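Local coordinates for twin-arginine translocation pathway signal (PDB 5IM2), which probably serves as the solute-binding protein of a TRAP transporter and holds a copurified benzoate between its lobes, at residues N137-W146 / L289-Q300. Residues are numbered along the deposited sequence; the frame is centred on the assembly and turned at random.
Sequences NAEATSRACW and LQTSGWLGRVQQ
Gln-300 reaches across with an extended side chain, its CG anti to the backbone N (chi1 -178°), and sets OE1 against the first turn of helix 138-146. There Ala-138 N donates a nearly straight bond to Gln-300 OE1, 2.8 Å long. A water bridges the same OE1 to Glu-139 N, so OE1 serves Ala-138 N directly and Glu-139 N through the water. Asn-137 OD1, the N-cap, accepts from Ala-140 N. Arg-297, one turn before Gln-300, lies side by side with Glu-139, and the two point the same way. They form a salt bridge, Arg-297 NH1 to the syn side of Glu-139 OE1 at 2.9 Å. NH1 comes in tilted from the carboxylate plane, and the two planes are steeply turned (79°). Glu-139 CG also rests on Gly-293 O. With an alanine here in place of Glu-139, Arg-297 would probably lose its carboxylate mate and be freer to turn, and the CG contact on Gly-293 O would go too.

Gly-293 and Gly-296 let the axes close to 7.1 Å. A CB on Gly-296 would clash with Ser-142 OG, which is bonded to Ala-138 O. At the far end, Leu-289 CG sits over the guanidinium face of Arg-143, whose NE is bonded to His-364. The ring of Trp-146 lies with one face over Leu-289 N. This is a close, near-antiparallel helix pair (148°) of the two-lobed solute-binding fold, and Gln-299 on its second helix lines the benzoate pocket.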
ATOM      1  N   ASN A 137      -3.746  12.141  -4.659  1.00 14.75           N
ATOM      2  CA  ASN A 137      -3.132  12.039  -3.332  1.00 16.19           C
ATOM      3  C   ASN A 137      -3.691  10.822  -2.596  1.00 15.35           C
ATOM      4  O   ASN A 137      -4.723  10.265  -2.975  1.00 16.64           O
ATOM      5  CB  ASN A 137      -3.366  13.321  -2.526  1.00 18.61           C
ATOM      6  CG  ASN A 137      -4.802  13.576  -2.269  1.00 15.64           C
ATOM      7  OD1 ASN A 137      -5.366  12.964  -1.399  1.00 16.78           O
ATOM      8  ND2 ASN A 137      -5.420  14.503  -3.029  1.00 22.02           N
ATOM      9  N   ALA A 138      -2.981  10.369  -1.562  1.00 13.75           N
ATOM     10  CA  ALA A 138      -3.367   9.122  -0.898  1.00 10.34           C
ATOM     11  C   ALA A 138      -4.728   9.210  -0.212  1.00 10.39           C
ATOM     12  O   ALA A 138      -5.471   8.226  -0.203  1.00 15.06           O
ATOM     13  CB  ALA A 138      -2.293   8.702   0.101  1.00 14.41           C
ATOM     14  N   GLU A 139      -5.063  10.353   0.403  1.00 12.86           N
ATOM     15  CA  GLU A 139      -6.368  10.460   1.055  1.00 17.93           C
ATOM     16  C   GLU A 139      -7.492  10.268   0.043  1.00 15.84           C
ATOM     17  O   GLU A 139      -8.387   9.439   0.235  1.00 13.05           O
ATOM     18  CB  GLU A 139      -6.530  11.805   1.768  1.00 15.42           C
ATOM     19  CG  GLU A 139      -7.855  11.948   2.471  1.00 15.40           C
ATOM     20  CD  GLU A 139      -8.042  13.336   3.044  1.00 21.70           C
ATOM     21  OE1 GLU A 139      -7.119  14.183   2.887  1.00 20.98           O
ATOM     22  OE2 GLU A 139      -9.134  13.590   3.610  1.00 20.60           O
ATOM     23  N   ALA A 140      -7.456  11.032  -1.042  1.00 14.13           N
ATOM     24  CA  ALA A 140      -8.497  10.929  -2.066  1.00 15.07           C
ATOM     25  C   ALA A 140      -8.544   9.542  -2.688  1.00 14.62           C
ATOM     26  O   ALA A 140      -9.626   8.949  -2.840  1.00 14.29           O
ATOM     27  CB  ALA A 140      -8.264  12.020  -3.115  1.00 14.97           C
ATOM     28  N   THR A 141      -7.381   9.000  -3.049  1.00 13.84           N
ATOM     29  CA  THR A 141      -7.323   7.694  -3.701  1.00 12.80           C
ATOM     30  C   THR A 141      -7.741   6.570  -2.759  1.00 11.71           C
ATOM     31  O   THR A 141      -8.310   5.559  -3.200  1.00 13.01           O
ATOM     32  CB  THR A 141      -5.916   7.488  -4.259  1.00 13.39           C
ATOM     33  OG1 THR A 141      -5.601   8.616  -5.093  1.00 16.40           O
ATOM     34  CG2 THR A 141      -5.830   6.240  -5.109  1.00 14.41           C
ATOM     35  N   SER A 142      -7.416   6.698  -1.458  1.00 11.69           N
ATOM     36  CA  SER A 142      -7.925   5.747  -0.476  1.00 13.99           C
ATOM     37  C   SER A 142      -9.445   5.776  -0.390  1.00 15.61           C
ATOM     38  O   SER A 142     -10.083   4.731  -0.245  1.00 13.18           O
ATOM     39  CB  SER A 142      -7.347   6.054   0.910  1.00 13.01           C
ATOM     40  OG  SER A 142      -5.940   5.822   0.935  1.00 14.09           O
ATOM     41  N   ARG A 143     -10.040   6.970  -0.377  1.00 13.69           N
ATOM     42  CA  ARG A 143     -11.497   7.045  -0.345  1.00 13.56           C
ATOM     43  C   ARG A 143     -12.084   6.372  -1.575  1.00 14.79           C
ATOM     44  O   ARG A 143     -13.073   5.642  -1.488  1.00 15.02           O
ATOM     45  CB  ARG A 143     -11.946   8.498  -0.276  1.00 17.30           C
ATOM     46  CG  ARG A 143     -11.631   9.157   1.018  1.00 15.37           C
ATOM     47  CD  ARG A 143     -11.832  10.687   0.946  1.00 16.09           C
ATOM     48  NE  ARG A 143     -13.212  11.065   0.670  1.00 18.58           N
ATOM     49  CZ  ARG A 143     -14.109  11.385   1.591  1.00 23.82           C
ATOM     50  NH1 ARG A 143     -13.789  11.375   2.875  1.00 17.85           N
ATOM     51  NH2 ARG A 143     -15.350  11.702   1.217  1.00 23.36           N
ATOM     52  N   ALA A 144     -11.487   6.630  -2.732  1.00 14.41           N
ATOM     53  CA  ALA A 144     -11.916   5.995  -3.980  1.00 14.44           C
ATOM     54  C   ALA A 144     -11.817   4.483  -3.912  1.00 15.29           C
ATOM     55  O   ALA A 144     -12.691   3.776  -4.418  1.00 15.09           O
ATOM     56  CB  ALA A 144     -11.080   6.535  -5.146  1.00 12.65           C
ATOM     57  N   CYS A 145     -10.748   3.967  -3.302  1.00 13.04           N
ATOM     58  CA  CYS A 145     -10.578   2.524  -3.156  1.00 15.47           C
ATOM     59  C   CYS A 145     -11.704   1.926  -2.328  1.00 17.11           C
ATOM     60  O   CYS A 145     -12.280   0.892  -2.696  1.00 15.72           O
ATOM     61  CB  CYS A 145      -9.215   2.232  -2.519  1.00 19.83           C
ATOM     62  SG  CYS A 145      -8.734   0.496  -2.555  1.00 20.63           S
ATOM     63  N   TRP A 146     -12.042   2.564  -1.206  1.00 16.21           N
ATOM     64  CA  TRP A 146     -13.147   2.071  -0.384  1.00 15.15           C
ATOM     65  C   TRP A 146     -14.436   1.951  -1.202  1.00 17.23           C
ATOM     66  O   TRP A 146     -15.076   0.881  -1.246  1.00 17.33           O
ATOM     67  CB  TRP A 146     -13.383   2.978   0.831  1.00 18.63           C
ATOM     68  CG  TRP A 146     -14.610   2.503   1.552  1.00 17.83           C
ATOM     69  CD1 TRP A 146     -15.905   2.964   1.401  1.00 17.11           C
ATOM     70  CD2 TRP A 146     -14.684   1.430   2.492  1.00 17.11           C
ATOM     71  NE1 TRP A 146     -16.758   2.254   2.207  1.00 19.45           N
ATOM     72  CE2 TRP A 146     -16.039   1.297   2.879  1.00 18.56           C
ATOM     73  CE3 TRP A 146     -13.738   0.582   3.070  1.00 19.51           C
ATOM     74  CZ2 TRP A 146     -16.456   0.346   3.780  1.00 22.99           C
ATOM     75  CZ3 TRP A 146     -14.166  -0.366   3.978  1.00 18.25           C
ATOM     76  CH2 TRP A 146     -15.502  -0.467   4.332  1.00 19.98           C
ATOM     77  N   LEU A 289     -15.416   4.708   4.736  1.00 18.23           N
ATOM     78  CA  LEU A 289     -14.859   5.756   3.885  1.00 14.83           C
ATOM     79  C   LEU A 289     -13.941   6.697   4.657  1.00 14.62           C
ATOM     80  O   LEU A 289     -12.829   7.009   4.210  1.00 17.65           O
ATOM     81  CB  LEU A 289     -16.018   6.536   3.256  1.00 15.76           C
ATOM     82  CG  LEU A 289     -15.677   7.670   2.302  1.00 20.19           C
ATOM     83  CD1 LEU A 289     -15.008   7.112   1.065  1.00 22.22           C
ATOM     84  CD2 LEU A 289     -16.921   8.434   1.905  1.00 27.61           C
ATOM     85  N   GLN A 290     -14.432   7.248   5.767  1.00 17.80           N
ATOM     86  CA  GLN A 290     -13.642   8.260   6.471  1.00 21.62           C
ATOM     87  C   GLN A 290     -12.359   7.666   7.024  1.00 18.65           C
ATOM     88  O   GLN A 290     -11.282   8.264   6.905  1.00 20.76           O
ATOM     89  CB  GLN A 290     -14.467   8.897   7.596  1.00 29.88           C
ATOM     90  CG  GLN A 290     -15.562   9.859   7.107  1.00 53.86           C
ATOM     91  CD  GLN A 290     -16.737   9.160   6.425  1.00 65.16           C
ATOM     92  OE1 GLN A 290     -17.072   8.011   6.741  1.00 78.94           O
ATOM     93  NE2 GLN A 290     -17.365   9.858   5.475  1.00 47.42           N
ATOM     94  N   THR A 291     -12.446   6.483   7.621  1.00 17.62           N
ATOM     95  CA  THR A 291     -11.253   5.829   8.145  1.00 17.10           C
ATOM     96  C   THR A 291     -10.264   5.508   7.026  1.00 18.30           C
ATOM     97  O   THR A 291      -9.045   5.661   7.202  1.00 14.43           O
ATOM     98  CB  THR A 291     -11.663   4.568   8.912  1.00 21.08           C
ATOM     99  OG1 THR A 291     -12.415   4.949  10.069  1.00 23.43           O
ATOM    100  CG2 THR A 291     -10.468   3.807   9.391  1.00 17.71           C
ATOM    101  N   SER A 292     -10.771   5.062   5.874  1.00 15.77           N
ATOM    102  CA  SER A 292      -9.909   4.805   4.723  1.00 14.37           C
ATOM    103  C   SER A 292      -9.157   6.054   4.288  1.00 14.74           C
ATOM    104  O   SER A 292      -7.938   6.014   4.093  1.00 12.29           O
ATOM    105  CB  SER A 292     -10.742   4.239   3.561  1.00 15.11           C
ATOM    106  OG  SER A 292     -11.271   2.951   3.915  1.00 15.13           O
ATOM    107  N   GLY A 293      -9.858   7.181   4.132  1.00 12.85           N
ATOM    108  CA  GLY A 293      -9.176   8.412   3.787  1.00 16.16           C
ATOM    109  C   GLY A 293      -8.154   8.834   4.828  1.00 14.69           C
ATOM    110  O   GLY A 293      -7.075   9.307   4.487  1.00 16.57           O
ATOM    111  N   TRP A 294      -8.486   8.663   6.115  1.00 13.19           N
ATOM    112  CA  TRP A 294      -7.607   9.098   7.188  1.00 14.98           C
ATOM    113  C   TRP A 294      -6.318   8.279   7.198  1.00 19.97           C
ATOM    114  O   TRP A 294      -5.224   8.833   7.305  1.00 17.05           O
ATOM    115  CB  TRP A 294      -8.350   8.999   8.522  1.00 21.63           C
ATOM    116  CG  TRP A 294      -7.461   9.222   9.634  1.00 21.66           C
ATOM    117  CD1 TRP A 294      -6.994  10.424  10.080  1.00 34.60           C
ATOM    118  CD2 TRP A 294      -6.841   8.214  10.442  1.00 28.83           C
ATOM    119  NE1 TRP A 294      -6.124  10.219  11.136  1.00 44.75           N
ATOM    120  CE2 TRP A 294      -6.020   8.871  11.373  1.00 41.34           C
ATOM    121  CE3 TRP A 294      -6.915   6.815  10.473  1.00 43.59           C
ATOM    122  CZ2 TRP A 294      -5.270   8.174  12.325  1.00 46.72           C
ATOM    123  CZ3 TRP A 294      -6.174   6.129  11.419  1.00 45.22           C
ATOM    124  CH2 TRP A 294      -5.364   6.807  12.330  1.00 38.00           C
ATOM    125  N   LEU A 295      -6.422   6.971   7.017  1.00 16.08           N
ATOM    126  CA  LEU A 295      -5.229   6.132   6.953  1.00 17.36           C
ATOM    127  C   LEU A 295      -4.312   6.560   5.818  1.00 14.28           C
ATOM    128  O   LEU A 295      -3.089   6.658   5.992  1.00 14.60           O
ATOM    129  CB  LEU A 295      -5.619   4.660   6.803  1.00 17.26           C
ATOM    130  CG  LEU A 295      -6.214   4.002   8.037  1.00 19.13           C
ATOM    131  CD1 LEU A 295      -6.800   2.635   7.728  1.00 18.35           C
ATOM    132  CD2 LEU A 295      -5.111   3.843   9.095  1.00 22.72           C
ATOM    133  N   GLY A 296      -4.868   6.745   4.617  1.00 16.48           N
ATOM    134  CA  GLY A 296      -4.060   7.214   3.504  1.00 15.75           C
ATOM    135  C   GLY A 296      -3.436   8.577   3.762  1.00 16.31           C
ATOM    136  O   GLY A 296      -2.269   8.803   3.455  1.00 17.87           O
ATOM    137  N   ARG A 297      -4.210   9.517   4.322  1.00 13.76           N
ATOM    138  CA  ARG A 297      -3.674  10.839   4.587  1.00 16.85           C
ATOM    139  C   ARG A 297      -2.447  10.752   5.502  1.00 18.27           C
ATOM    140  O   ARG A 297      -1.413  11.389   5.247  1.00 16.45           O
ATOM    141  CB  ARG A 297      -4.753  11.726   5.210  1.00 17.88           C
ATOM    142  CG  ARG A 297      -4.326  13.132   5.332  1.00 17.89           C
ATOM    143  CD  ARG A 297      -5.345  14.078   5.954  1.00 19.39           C
ATOM    144  NE  ARG A 297      -4.699  15.382   6.035  1.00 27.48           N
ATOM    145  CZ  ARG A 297      -4.920  16.418   5.230  1.00 38.89           C
ATOM    146  NH1 ARG A 297      -5.854  16.386   4.277  1.00 30.57           N
ATOM    147  NH2 ARG A 297      -4.214  17.526   5.417  1.00 45.07           N
ATOM    148  N   VAL A 298      -2.552   9.961   6.569  1.00 17.11           N
ATOM    149  CA  VAL A 298      -1.476   9.854   7.564  1.00 15.25           C
ATOM    150  C   VAL A 298      -0.266   9.144   6.968  1.00 18.27           C
ATOM    151  O   VAL A 298       0.889   9.532   7.224  1.00 17.61           O
ATOM    152  CB  VAL A 298      -1.997   9.150   8.827  1.00 15.10           C
ATOM    153  CG1 VAL A 298      -0.862   8.879   9.794  1.00 19.53           C
ATOM    154  CG2 VAL A 298      -3.065  10.027   9.497  1.00 18.34           C
ATOM    155  N   GLN A 299      -0.497   8.122   6.140  1.00 14.90           N
ATOM    156  CA  GLN A 299       0.638   7.436   5.521  1.00 13.81           C
ATOM    157  C   GLN A 299       1.421   8.397   4.628  1.00 14.69           C
ATOM    158  O   GLN A 299       2.660   8.465   4.681  1.00 18.31           O
ATOM    159  CB  GLN A 299       0.186   6.216   4.743  1.00 19.89           C
ATOM    160  CG  GLN A 299       1.382   5.222   4.505  1.00 14.44           C
ATOM    161  CD  GLN A 299       0.940   3.832   4.140  1.00 13.83           C
ATOM    162  OE1 GLN A 299      -0.226   3.560   3.911  1.00 20.24           O
ATOM    163  NE2 GLN A 299       1.896   2.951   4.048  1.00 17.22           N
ATOM    164  N   GLN A 300       0.720   9.179   3.823  1.00 14.94           N
ATOM    165  CA  GLN A 300       1.424  10.147   2.983  1.00 14.00           C
ATOM    166  C   GLN A 300       2.028  11.280   3.807  1.00 15.41           C
ATOM    167  O   GLN A 300       3.050  11.860   3.409  1.00 20.99           O
ATOM    168  CB  GLN A 300       0.476  10.690   1.899  1.00 19.68           C
ATOM    169  CG  GLN A 300       1.159  11.663   0.951  1.00 14.88           C
ATOM    170  CD  GLN A 300       0.408  11.955  -0.322  1.00 15.60           C
ATOM    171  OE1 GLN A 300      -0.770  11.644  -0.455  1.00 25.65           O
ATOM    172  NE2 GLN A 300       1.078  12.613  -1.257  1.00 23.54           N
TER
HETATM  173  O   HOH W   1      -3.054  12.449   1.146  1.00 19.00           O